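Local coordinates for ATP-dependent DNA helicase (Mycobacterium smegmatis, PDB 5V9X), which unwinds RNA:DNA hybrids, using ATP hydrolysis to move 3'-to-5' along a single-stranded DNA tracking strand, at residues I68-S73 / P250-T255; L225-R230 / G409-G414; V394-Q399 / I423-L428. All coordinates share one frame; numbering follows the deposited sequence.

Contact 1. Residues I68-S73 / P250-T255; sequences IAPTGS and PPAAKT. With ANP (phosphoaminophosphonic acid-adenylate ester), chain C.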
loop_
_atom_site.group_PDB
_atom_site.type_symbol
_atom_site.label_atom_id
_atom_site.label_comp_id
_atom_site.label_asym_id
_atom_site.label_seq_id
_atom_site.Cartn_x
_atom_site.Cartn_y
_atom_site.Cartn_z
ATOM N N ILE A 68 3.034 -9.205 -16.814
ATOM C CA ILE A 68 3.766 -9.483 -15.582
ATOM C C ILE A 68 5.220 -9.692 -15.978
ATOM O O ILE A 68 5.583 -10.741 -16.525
ATOM C CB ILE A 68 3.208 -10.703 -14.843
ATOM C CG1 ILE A 68 1.707 -10.535 -14.598
ATOM C CG2 ILE A 68 3.948 -10.915 -13.531
ATOM C CD1 ILE A 68 1.035 -11.790 -14.090
ATOM N N ALA A 69 6.061 -8.700 -15.702
ATOM C CA ALA A 69 7.465 -8.744 -16.080
ATOM C C ALA A 69 8.239 -7.826 -15.148
ATOM O O ALA A 69 7.666 -6.880 -14.595
ATOM C CB ALA A 69 7.660 -8.325 -17.545
ATOM N N PRO A 70 9.546 -8.074 -14.955
ATOM C CA PRO A 70 10.329 -7.244 -14.024
ATOM C C PRO A 70 10.421 -5.778 -14.423
ATOM O O PRO A 70 9.882 -5.367 -15.455
ATOM C CB PRO A 70 11.710 -7.913 -14.044
ATOM C CG PRO A 70 11.746 -8.708 -15.305
ATOM C CD PRO A 70 10.344 -9.176 -15.516
ATOM N N THR A 71 11.120 -4.982 -13.609
ATOM C CA THR A 71 11.108 -3.532 -13.791
ATOM C C THR A 71 11.853 -3.101 -15.048
ATOM O O THR A 71 11.541 -2.052 -15.621
ATOM C CB THR A 71 11.697 -2.843 -12.561
ATOM O OG1 THR A 71 12.941 -3.462 -12.210
ATOM C CG2 THR A 71 10.735 -2.941 -11.383
ATOM N N GLY A 72 12.832 -3.883 -15.492
ATOM C CA GLY A 72 13.543 -3.558 -16.713
ATOM C C GLY A 72 13.044 -4.344 -17.906
ATOM O O GLY A 72 13.803 -5.099 -18.522
ATOM N N SER A 73 11.765 -4.175 -18.248
ATOM C CA SER A 73 11.152 -4.942 -19.325
ATOM C C SER A 73 10.472 -4.096 -20.392
ATOM O O SER A 73 10.134 -4.636 -21.451
ATOM C CB SER A 73 10.122 -5.931 -18.759
ATOM O OG SER A 73 10.694 -6.738 -17.747
ATOM N N PRO A 250 6.179 -13.737 -19.256
ATOM C CA PRO A 250 7.310 -14.491 -19.803
ATOM C C PRO A 250 8.380 -14.701 -18.748
ATOM O O PRO A 250 8.348 -14.054 -17.689
ATOM C CB PRO A 250 7.808 -13.584 -20.936
ATOM C CG PRO A 250 7.509 -12.212 -20.441
ATOM C CD PRO A 250 6.217 -12.319 -19.659
ATOM N N PRO A 251 9.346 -15.607 -18.996
ATOM C CA PRO A 251 10.420 -15.843 -18.018
ATOM C C PRO A 251 11.133 -14.574 -17.575
ATOM O O PRO A 251 11.679 -13.831 -18.396
ATOM C CB PRO A 251 11.370 -16.781 -18.772
ATOM C CG PRO A 251 10.477 -17.530 -19.694
ATOM C CD PRO A 251 9.413 -16.555 -20.123
ATOM N N ALA A 252 11.133 -14.328 -16.268
ATOM C CA ALA A 252 11.655 -13.097 -15.693
ATOM C C ALA A 252 13.090 -13.312 -15.231
ATOM O O ALA A 252 13.352 -14.161 -14.372
ATOM C CB ALA A 252 10.785 -12.632 -14.525
ATOM N N ALA A 253 14.012 -12.543 -15.802
ATOM C CA ALA A 253 15.403 -12.498 -15.362
ATOM C C ALA A 253 15.706 -11.054 -14.977
ATOM O O ALA A 253 15.936 -10.205 -15.845
ATOM C CB ALA A 253 16.349 -13.002 -16.448
ATOM N N LYS A 254 15.683 -10.773 -13.676
ATOM C CA LYS A 254 16.033 -9.462 -13.145
ATOM C C LYS A 254 17.063 -9.658 -12.047
ATOM O O LYS A 254 16.823 -10.404 -11.093
ATOM C CB LYS A 254 14.802 -8.729 -12.605
ATOM C CG LYS A 254 15.104 -7.362 -12.016
ATOM C CD LYS A 254 15.728 -6.433 -13.044
ATOM C CE LYS A 254 16.170 -5.129 -12.402
ATOM N NZ LYS A 254 16.712 -4.159 -13.394
ATOM N N THR A 255 18.204 -8.993 -12.181
ATOM C CA THR A 255 19.309 -9.149 -11.247
ATOM C C THR A 255 19.310 -7.997 -10.252
ATOM O O THR A 255 19.291 -6.827 -10.649
ATOM C CB THR A 255 20.645 -9.204 -11.989
ATOM O OG1 THR A 255 20.545 -10.128 -13.080
ATOM C CG2 THR A 255 21.755 -9.654 -11.050
HETATM P PG ANP C . 8.599 -0.651 -14.109
HETATM O O1G ANP C . 9.392 -0.181 -12.932
HETATM O O2G ANP C . 7.326 0.261 -14.290
HETATM O O3G ANP C . 8.146 -2.152 -13.885
HETATM P PB ANP C . 8.721 -0.996 -16.851
HETATM O O1B ANP C . 7.388 -0.202 -16.959
HETATM O O2B ANP C . 8.439 -2.458 -16.812
HETATM N N3B ANP C . 9.569 -0.538 -15.485
HETATM P PA ANP C . 9.712 0.798 -18.632
HETATM O O1A ANP C . 9.723 1.824 -17.559
HETATM O O2A ANP C . 8.554 0.948 -19.617
HETATM O O3A ANP C . 9.607 -0.687 -18.087
HETATM O "O5'" ANP C . 11.093 0.815 -19.403
HETATM C "C5'" ANP C . 12.425 0.699 -18.800
HETATM C "C4'" ANP C . 13.401 1.524 -19.603
HETATM O "O4'" ANP C . 13.820 0.801 -20.790
HETATM C "C3'" ANP C . 12.810 2.826 -20.127
HETATM O "O3'" ANP C . 13.854 3.766 -20.328
HETATM C "C2'" ANP C . 12.235 2.402 -21.479
HETATM O "O2'" ANP C . 11.811 3.504 -22.297
HETATM C "C1'" ANP C . 13.343 1.459 -21.957
HETATM N N9 ANP C . 12.940 0.424 -22.915
HETATM C C8 ANP C . 11.675 0.051 -23.291
HETATM N N7 ANP C . 11.643 -0.931 -24.161
HETATM C C5 ANP C . 12.980 -1.215 -24.384
HETATM C C6 ANP C . 13.625 -2.158 -25.206
HETATM N N6 ANP C . 12.977 -3.024 -25.988
HETATM N N1 ANP C . 14.979 -2.181 -25.196
HETATM C C2 ANP C . 15.631 -1.317 -24.411
HETATM N N3 ANP C . 15.130 -0.384 -23.597
HETATM C C4 ANP C . 13.792 -0.387 -23.626
#
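P70 turns its ring toward the 250-255 loop and packs on the side chains of A252 and K254. Its CB meets CB of K254 at 3.5 Å, and its CD touches CB of A252, a small methyl, at 3.6 Å. Beyond CB the K254 chain bends at chi2 (60°) and crosses T71 at about a right angle; its ammonium NZ is held by the backbone O of E422. At the other end, CD of P250 lies 3.6 Å from the carbonyl O of I68. The two branches of T71 part company: OG1 sits between the backbone N and the carbonyl carbon (chi1 49°), alongside CE of K254 at 3.6 Å, while the methyl CG2 lies 3.4 Å from the gamma-phosphate oxygen O1G of ANP. Behind the first shell, S73 OG donates to P70 O over 2.8 Å from above the carbonyl plane, and K75 NZ bonds A69 O, two bonds that probably help hold the shape of the phosphate-binding loop. P70 and T71 belong to the nucleotide pocket, in what looks like a Walker A P-loop. The chemistry is thus mostly apolar: proline, alanine and lysine methylenes pack together, and the charged end of K254 finds its partner elsewhere.

Contact 2. Residues L225-R230 / G409-G414; sequences LSATVR and GLQRVG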
loop_
_atom_site.group_PDB
_atom_site.type_symbol
_atom_site.label_atom_id
_atom_site.label_comp_id
_atom_site.label_asym_id
_atom_site.label_seq_id
_atom_site.Cartn_x
_atom_site.Cartn_y
_atom_site.Cartn_z
ATOM N N LEU A 225 -0.330 -3.648 -15.815
ATOM C CA LEU A 225 1.118 -3.784 -15.759
ATOM C C LEU A 225 1.566 -3.865 -14.307
ATOM O O LEU A 225 1.073 -3.117 -13.460
ATOM C CB LEU A 225 1.813 -2.599 -16.441
ATOM C CG LEU A 225 1.273 -2.177 -17.807
ATOM C CD1 LEU A 225 1.885 -0.858 -18.248
ATOM C CD2 LEU A 225 1.540 -3.263 -18.828
ATOM N N SER A 226 2.499 -4.773 -14.028
ATOM C CA SER A 226 3.097 -4.874 -12.702
ATOM C C SER A 226 4.223 -5.894 -12.728
ATOM O O SER A 226 4.116 -6.928 -13.392
ATOM C CB SER A 226 2.064 -5.271 -11.640
ATOM O OG SER A 226 2.680 -5.416 -10.370
ATOM N N ALA A 227 5.295 -5.592 -12.003
ATOM C CA ALA A 227 6.388 -6.528 -11.798
ATOM C C ALA A 227 6.150 -7.469 -10.627
ATOM O O ALA A 227 6.923 -8.416 -10.443
ATOM C CB ALA A 227 7.697 -5.766 -11.576
ATOM N N THR A 228 5.104 -7.232 -9.831
ATOM C CA THR A 228 4.855 -7.963 -8.587
ATOM C C THR A 228 3.385 -8.381 -8.560
ATOM O O THR A 228 2.543 -7.705 -7.964
ATOM C CB THR A 228 5.228 -7.104 -7.378
ATOM O OG1 THR A 228 4.570 -5.834 -7.473
ATOM C CG2 THR A 228 6.733 -6.879 -7.331
ATOM N N VAL A 229 3.082 -9.505 -9.204
ATOM C CA VAL A 229 1.717 -10.003 -9.330
ATOM C C VAL A 229 1.647 -11.386 -8.702
ATOM O O VAL A 229 2.338 -12.311 -9.146
ATOM C CB VAL A 229 1.256 -10.056 -10.795
ATOM C CG1 VAL A 229 -0.164 -10.595 -10.879
ATOM C CG2 VAL A 229 1.346 -8.684 -11.432
ATOM N N ARG A 230 0.804 -11.529 -7.686
ATOM C CA ARG A 230 0.542 -12.817 -7.060
ATOM C C ARG A 230 -0.756 -12.755 -6.263
ATOM O O ARG A 230 -0.872 -11.954 -5.324
ATOM C CB ARG A 230 1.706 -13.232 -6.159
ATOM C CG ARG A 230 1.370 -14.367 -5.212
ATOM C CD ARG A 230 2.611 -14.903 -4.527
ATOM N NE ARG A 230 2.276 -15.706 -3.355
ATOM C CZ ARG A 230 3.119 -16.544 -2.760
ATOM N NH1 ARG A 230 4.348 -16.700 -3.232
ATOM N NH2 ARG A 230 2.728 -17.233 -1.696
ATOM N N GLY A 409 9.649 -3.462 -1.675
ATOM C CA GLY A 409 11.101 -3.486 -1.759
ATOM C C GLY A 409 11.598 -3.802 -3.158
ATOM O O GLY A 409 12.607 -3.253 -3.607
ATOM N N LEU A 410 10.896 -4.691 -3.865
ATOM C CA LEU A 410 11.236 -4.975 -5.255
ATOM C C LEU A 410 10.889 -3.806 -6.166
ATOM O O LEU A 410 11.583 -3.570 -7.162
ATOM C CB LEU A 410 10.517 -6.239 -5.725
ATOM C CG LEU A 410 11.057 -7.575 -5.217
ATOM C CD1 LEU A 410 10.088 -8.695 -5.541
ATOM C CD2 LEU A 410 12.421 -7.854 -5.824
ATOM N N GLN A 411 9.820 -3.075 -5.851
ATOM C CA GLN A 411 9.457 -1.916 -6.658
ATOM C C GLN A 411 10.382 -0.735 -6.386
ATOM O O GLN A 411 10.796 -0.039 -7.320
ATOM C CB GLN A 411 8.000 -1.534 -6.394
ATOM C CG GLN A 411 6.989 -2.537 -6.933
ATOM C CD GLN A 411 6.859 -2.489 -8.447
ATOM O OE1 GLN A 411 7.555 -1.725 -9.123
ATOM N NE2 GLN A 411 5.962 -3.307 -8.988
ATOM N N ARG A 412 10.727 -0.508 -5.118
ATOM C CA ARG A 412 11.584 0.619 -4.765
ATOM C C ARG A 412 12.989 0.440 -5.332
ATOM O O ARG A 412 13.505 1.315 -6.034
ATOM C CB ARG A 412 11.623 0.790 -3.244
ATOM C CG ARG A 412 10.320 1.315 -2.661
ATOM C CD ARG A 412 10.419 1.559 -1.167
ATOM N NE ARG A 412 9.118 1.891 -0.593
ATOM C CZ ARG A 412 8.916 2.192 0.685
ATOM N NH1 ARG A 412 9.934 2.210 1.535
ATOM N NH2 ARG A 412 7.694 2.477 1.114
ATOM N N VAL A 413 13.625 -0.697 -5.035
ATOM C CA VAL A 413 14.967 -0.954 -5.555
ATOM C C VAL A 413 14.961 -0.965 -7.078
ATOM O O VAL A 413 15.968 -0.630 -7.715
ATOM C CB VAL A 413 15.519 -2.273 -4.974
ATOM C CG1 VAL A 413 16.855 -2.638 -5.612
ATOM C CG2 VAL A 413 15.668 -2.162 -3.461
ATOM N N GLY A 414 13.826 -1.314 -7.687
ATOM C CA GLY A 414 13.718 -1.315 -9.136
ATOM C C GLY A 414 13.960 0.034 -9.783
ATOM O O GLY A 414 14.279 0.085 -10.976
#
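Between the loop that follows strand 221-226 and helix 406-413 the backbones stay well apart, with CA of A227 7.6 Å from CA of Q411, so side chains must bridge the gap. Q411 does most of this. Its CG lies anti to its own carbonyl carbon (chi1 -70°) and its chain bends at chi2, which swings the amide over to the loop. There NE2 donates to T228 OG1 at 3.3 Å, nearly straight at 160°, with the hydroxyl close to the amide plane. A227 CB is 4.0 Å from the same NE2; its small methyl lets the amide approach. T228 suits a two-sided role: OG1 takes the bond, while CG2 packs 4.2 Å from L410 CB. The hydroxyl is positioned in turn by an ST turn, in which S226 OG accepts from T228 N (3.1 Å), with a weak bond from T228 OG1 to S226 OG besides. The sequence S226-A227-T228 matches helicase motif III, and Q411 stands in a motif VI-like sequence, consistent with communication between the two helicase domains. Around them, A227 touches K75 on helix 75-88, V229 packs on strand 64-68, L410 rests on F256 of strand 256-262, and Q411 O receives R415 NE, an arginine that also bonds ANP.

Contact 3. Residues V394-Q399 / I423-L428; sequences VDLVIQ and ISQGVL
Two neighbouring parallel strands, V394-Q399 and S424-L428, lie side by side and hydrogen-bond inside the seven-stranded sheet of the second helicase domain, with V397 opposite G426, I398 opposite V427 and Q399 opposite L428. Three backbone hydrogen bonds join them: V397 N to Q425 O (3.0 Å), V427 N to V397 O (3.0 Å) and Q399 N to V427 O (2.7 Å). Between them come CA-H...O contacts, such as G426 CA to V397 O at 3.2 Å. The strand axes differ by 20° in direction, a modest twist. Side chains alternate between the faces. On one, L396 has CG anti to its backbone N (chi1 -179°), and the turn at chi2 then brings CD1 over to the neighbouring strand, 4.0 Å from Q425 CG and 4.2 Å from V427 CG2. I398 joins them, and these branched aliphatic residues meet L286 of helix 276-288. V397, Q399 and L428 occupy the other face, where G426 adds no side chain and L428 CG packs 3.8 Å from Q399 CB. The aliphatic part of Q399 suits this packing, while its amide reaches past it: OE1 accepts from R412 NH1, and NE2 donates to E401 O and N298 OD1. With helix 406-413 between the strands in sequence, this is the beta-alpha-beta crossover of a RecA-like helicase domain, its sheet covered by helices on both faces.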
loop_
_atom_site.group_PDB
_atom_site.type_symbol
_atom_site.label_atom_id
_atom_site.label_comp_id
_atom_site.label_asym_id
_atom_site.label_seq_id
_atom_site.Cartn_x
_atom_site.Cartn_y
_atom_site.Cartn_z
ATOM N N VAL A 394 19.673 7.137 -11.957
ATOM C CA VAL A 394 19.671 6.538 -10.626
ATOM C C VAL A 394 20.315 5.158 -10.720
ATOM O O VAL A 394 19.774 4.251 -11.356
ATOM C CB VAL A 394 18.252 6.449 -10.052
ATOM C CG1 VAL A 394 18.277 5.796 -8.678
ATOM C CG2 VAL A 394 17.624 7.829 -9.976
ATOM N N ASP A 395 21.480 4.997 -10.087
ATOM C CA ASP A 395 22.144 3.699 -10.018
ATOM C C ASP A 395 22.283 3.207 -8.580
ATOM O O ASP A 395 23.138 2.362 -8.297
ATOM C CB ASP A 395 23.509 3.742 -10.711
ATOM C CG ASP A 395 24.435 4.806 -10.142
ATOM O OD1 ASP A 395 23.980 5.640 -9.332
ATOM O OD2 ASP A 395 25.629 4.806 -10.514
ATOM N N LEU A 396 21.452 3.715 -7.670
ATOM C CA LEU A 396 21.448 3.258 -6.286
ATOM C C LEU A 396 20.116 3.623 -5.648
ATOM O O LEU A 396 19.645 4.753 -5.798
ATOM C CB LEU A 396 22.600 3.883 -5.488
ATOM C CG LEU A 396 22.700 3.461 -4.018
ATOM C CD1 LEU A 396 23.274 2.057 -3.897
ATOM C CD2 LEU A 396 23.521 4.455 -3.210
ATOM N N VAL A 397 19.512 2.664 -4.952
ATOM C CA VAL A 397 18.374 2.913 -4.075
ATOM C C VAL A 397 18.760 2.462 -2.675
ATOM O O VAL A 397 19.255 1.345 -2.491
ATOM C CB VAL A 397 17.101 2.186 -4.548
ATOM C CG1 VAL A 397 16.038 2.222 -3.458
ATOM C CG2 VAL A 397 16.567 2.815 -5.825
ATOM N N ILE A 398 18.550 3.334 -1.696
ATOM C CA ILE A 398 18.792 3.020 -0.295
ATOM C C ILE A 398 17.447 2.974 0.415
ATOM O O ILE A 398 16.631 3.893 0.275
ATOM C CB ILE A 398 19.730 4.044 0.362
ATOM C CG1 ILE A 398 21.095 4.041 -0.329
ATOM C CG2 ILE A 398 19.882 3.744 1.839
ATOM C CD1 ILE A 398 22.062 5.053 0.239
ATOM N N GLN A 399 17.214 1.902 1.167
ATOM C CA GLN A 399 15.980 1.715 1.921
ATOM C C GLN A 399 16.310 1.813 3.405
ATOM O O GLN A 399 17.026 0.963 3.944
ATOM C CB GLN A 399 15.331 0.373 1.590
ATOM C CG GLN A 399 14.124 0.039 2.452
ATOM C CD GLN A 399 12.991 1.027 2.272
ATOM O OE1 GLN A 399 12.700 1.452 1.154
ATOM N NE2 GLN A 399 12.349 1.405 3.373
ATOM N N ILE A 423 21.447 -4.128 -13.703
ATOM C CA ILE A 423 21.343 -4.562 -12.314
ATOM C C ILE A 423 20.791 -3.416 -11.475
ATOM O O ILE A 423 21.125 -2.246 -11.698
ATOM C CB ILE A 423 22.715 -5.027 -11.788
ATOM C CG1 ILE A 423 23.212 -6.237 -12.580
ATOM C CG2 ILE A 423 22.654 -5.349 -10.301
ATOM C CD1 ILE A 423 24.615 -6.666 -12.214
ATOM N N SER A 424 19.935 -3.748 -10.513
ATOM C CA SER A 424 19.409 -2.780 -9.560
ATOM C C SER A 424 20.185 -2.907 -8.256
ATOM O O SER A 424 20.159 -3.962 -7.615
ATOM C CB SER A 424 17.915 -2.996 -9.323
ATOM O OG SER A 424 17.178 -2.825 -10.522
ATOM N N GLN A 425 20.870 -1.837 -7.869
ATOM C CA GLN A 425 21.693 -1.825 -6.666
ATOM C C GLN A 425 20.863 -1.301 -5.498
ATOM O O GLN A 425 20.323 -0.192 -5.565
ATOM C CB GLN A 425 22.932 -0.961 -6.891
ATOM C CG GLN A 425 24.093 -1.253 -5.962
ATOM C CD GLN A 425 25.354 -0.528 -6.383
ATOM O OE1 GLN A 425 25.513 -0.158 -7.549
ATOM N NE2 GLN A 425 26.258 -0.316 -5.433
ATOM N N GLY A 426 20.761 -2.095 -4.433
ATOM C CA GLY A 426 19.931 -1.719 -3.304
ATOM C C GLY A 426 20.538 -2.005 -1.947
ATOM O O GLY A 426 20.963 -3.131 -1.674
ATOM N N VAL A 427 20.575 -0.996 -1.082
ATOM C CA VAL A 427 21.122 -1.120 0.264
ATOM C C VAL A 427 20.005 -0.859 1.266
ATOM O O VAL A 427 19.246 0.106 1.121
ATOM C CB VAL A 427 22.298 -0.151 0.491
ATOM C CG1 VAL A 427 22.804 -0.257 1.920
ATOM C CG2 VAL A 427 23.418 -0.436 -0.496
ATOM N N LEU A 428 19.906 -1.720 2.276
ATOM C CA LEU A 428 18.934 -1.577 3.354
ATOM C C LEU A 428 19.664 -1.268 4.654
ATOM O O LEU A 428 20.635 -1.947 5.002
ATOM C CB LEU A 428 18.091 -2.845 3.513
ATOM C CG LEU A 428 16.780 -2.960 2.728
ATOM C CD1 LEU A 428 17.029 -3.137 1.237
ATOM C CD2 LEU A 428 15.936 -4.102 3.273
#

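Overall arrangement
Contact 2 crosses from the first RecA-like domain to the second; contact 1 packs the nucleotide loop on the linker that joins them. Segments 68-73 and 225-230 lie at the C-terminal ends of neighbouring strands 64-68 and 221-226 of the first sheet. The centres of contacts 1 and 2 lie about 10 Å apart, and A69 and P70 meet A227 beside the nucleotide. Their segments alternate along the chain. Contact 3 opens after contact 1 has closed, about 17 Å away between centres; T255 O and S424 N probably hydrogen-bond. Contact 2 lies about 14 Å from contact 3, between centres, and V413 of helix 406-413 packs on V397. The three touch one another in turn, as would suit coupling of nucleotide binding to domain movement.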